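Local coordinates for endoribonuclease L-PSP/chorismate mutase-like domain-containing protein (Shewanella oneidensis, PDB 2OTM) that is of unknown function but belongs to the YjgF/chorismate mutase-like family and is a putative endoribonuclease, at the interface of chains A and B. Numbering follows the deposited sequence. Chains: chain A/B, Hypothetical protein.

The interface of chains A and B. Residues chain A 139-141; chain B 102-104, 106-107, 109-110, 136.
A:Val139 of one subunit packs its side chain against B:Val102, B:Gln104, B:Ile107 and B:His109 on the next, while its backbone is read by B:Thr136, an instructive case of one residue serving as both apolar plug and polar anchor. CG1, anti to the backbone N (chi1 179°), faces B:Val102, B:Ile107 and the B:His109 ring, while CG2, beside the backbone N, turns to the carbonyls of B:Val102 and B:His103 and to the CA of B:Gln104. The two valines cross at about a right angle and meet methyl to methyl, CG1 of A:Val139 lying 3.8 Å from CG1 of B:Val102. One hydroxyl serves both backbone groups of A:Val139. OG1 of B:Thr136 donates to the carbonyl O of A:Val139 at 2.7 Å, on a lone pair in the carbonyl plane, and accepts from N of A:Val139 at 3.2 Å. A valine in place of B:Thr136 would probably leave both backbone groups without this partner and free the A:Val139 segment to shift. The carbonyl O of A:Val139 also meets a water at 2.9 Å, which in turn is held by NE2 of B:His109 at 2.8 Å. That imidazole lies between CD of B:Pro110 on one face and CG2 of B:Thr136 on the other, both towards the rim, an arrangement that should restrict its rotation. CE1 of B:His109 points edge-on at the backbone, 3.5 Å from C of A:Met140, a selenomethionine, and A:Pro141 crosses the ring obliquely. Farther along, CB of A:Pro141 touches CG of B:Pro110 at 3.9 Å. Chain A contributes the loop after strand 131-136 and the start of the 3-10 helix 141-143; chain B supplies the end of its own strand 131-136, the loop following strand 92-100 and the first turn of helix 109-124, within a three-chain assembly typical of this trimeric family.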
loop_
_atom_site.group_PDB
_atom_site.type_symbol
_atom_site.label_atom_id
_atom_site.label_comp_id
_atom_site.label_asym_id
_atom_site.label_seq_id
_atom_site.Cartn_x
_atom_site.Cartn_y
_atom_site.Cartn_z
ATOM N N VAL A 139 -12.129 9.754 -0.828
ATOM C CA VAL A 139 -11.727 11.141 -0.541
ATOM C C VAL A 139 -10.228 11.220 -0.783
ATOM O O VAL A 139 -9.489 10.334 -0.364
ATOM C CB VAL A 139 -12.091 11.507 0.946
ATOM C CG1 VAL A 139 -11.672 12.923 1.297
ATOM C CG2 VAL A 139 -13.554 11.241 1.232
HETATM N N MSE A 140 -9.785 12.263 -1.481
HETATM C CA MSE A 140 -8.397 12.381 -1.844
HETATM C C MSE A 140 -7.813 13.679 -1.311
HETATM O O MSE A 140 -8.521 14.681 -1.206
HETATM C CB MSE A 140 -8.302 12.382 -3.367
HETATM C CG MSE A 140 -8.872 11.147 -4.028
HETATM SE SE MSE A 140 -7.731 9.625 -3.789
HETATM C CE MSE A 140 -6.394 9.974 -5.115
ATOM N N PRO A 141 -6.502 13.711 -1.088
ATOM C CA PRO A 141 -5.893 14.996 -0.692
ATOM C C PRO A 141 -6.102 15.985 -1.830
ATOM O O PRO A 141 -6.004 15.579 -2.999
ATOM C CB PRO A 141 -4.400 14.653 -0.580
ATOM C CG PRO A 141 -4.355 13.238 -0.433
ATOM C CD PRO A 141 -5.471 12.676 -1.253
ATOM N N VAL B 102 -12.877 8.808 6.150
ATOM C CA VAL B 102 -13.040 10.259 5.983
ATOM C C VAL B 102 -14.353 10.526 5.240
ATOM O O VAL B 102 -14.661 9.902 4.228
ATOM C CB VAL B 102 -11.814 10.883 5.215
ATOM C CG1 VAL B 102 -11.941 12.403 5.091
ATOM C CG2 VAL B 102 -10.513 10.526 5.927
ATOM N N HIS B 103 -15.132 11.457 5.782
ATOM C CA HIS B 103 -16.366 11.891 5.145
ATOM C C HIS B 103 -16.068 12.770 3.915
ATOM O O HIS B 103 -15.093 13.483 3.892
ATOM C CB HIS B 103 -17.149 12.703 6.147
ATOM C CG HIS B 103 -18.523 13.019 5.686
ATOM N ND1 HIS B 103 -18.846 14.220 5.102
ATOM C CD2 HIS B 103 -19.648 12.269 5.674
ATOM C CE1 HIS B 103 -20.128 14.214 4.783
ATOM N NE2 HIS B 103 -20.641 13.043 5.120
ATOM N N GLN B 104 -16.931 12.725 2.912
ATOM C CA GLN B 104 -16.731 13.495 1.676
ATOM C C GLN B 104 -16.512 14.989 1.901
ATOM O O GLN B 104 -15.808 15.643 1.146
ATOM C CB GLN B 104 -17.926 13.302 0.732
ATOM C CG GLN B 104 -19.272 13.648 1.350
ATOM N N CYS B 106 -14.714 16.465 3.940
ATOM C CA CYS B 106 -13.429 16.735 4.573
ATOM C C CYS B 106 -12.250 16.257 3.700
ATOM O O CYS B 106 -12.162 15.086 3.396
ATOM C CB CYS B 106 -13.409 16.048 5.932
ATOM S SG CYS B 106 -11.873 16.263 6.813
ATOM N N ILE B 107 -11.339 17.138 3.295
ATOM C CA ILE B 107 -10.106 16.662 2.611
ATOM C C ILE B 107 -8.859 17.027 3.424
ATOM O O ILE B 107 -7.736 17.085 2.868
ATOM C CB ILE B 107 -9.969 17.205 1.141
ATOM C CG1 ILE B 107 -9.875 18.748 1.150
ATOM C CG2 ILE B 107 -11.127 16.715 0.277
ATOM C CD1 ILE B 107 -9.327 19.390 -0.153
ATOM N N HIS B 109 -7.526 15.298 5.744
ATOM C CA HIS B 109 -6.930 14.120 6.336
ATOM C C HIS B 109 -5.427 14.120 6.325
ATOM O O HIS B 109 -4.824 13.532 7.189
ATOM C CB HIS B 109 -7.537 12.801 5.772
ATOM C CG HIS B 109 -7.497 12.672 4.279
ATOM N ND1 HIS B 109 -8.168 13.533 3.438
ATOM C CD2 HIS B 109 -6.878 11.772 3.484
ATOM C CE1 HIS B 109 -7.939 13.184 2.185
ATOM N NE2 HIS B 109 -7.153 12.121 2.192
ATOM N N PRO B 110 -4.777 14.761 5.330
ATOM C CA PRO B 110 -3.326 14.824 5.518
ATOM C C PRO B 110 -2.903 15.495 6.829
ATOM O O PRO B 110 -1.886 15.170 7.373
ATOM C CB PRO B 110 -2.857 15.639 4.297
ATOM C CG PRO B 110 -3.935 15.352 3.276
ATOM C CD PRO B 110 -5.194 15.347 4.045
ATOM N N THR B 136 -7.852 6.822 2.117
ATOM C CA THR B 136 -9.093 6.798 2.802
ATOM C C THR B 136 -9.822 5.539 2.393
ATOM O O THR B 136 -9.856 5.177 1.199
ATOM C CB THR B 136 -9.960 8.054 2.524
ATOM O OG1 THR B 136 -10.228 8.147 1.125
ATOM C CG2 THR B 136 -9.215 9.316 2.989
HETATM O O HOH W 1 -6.668 9.966 0.400
#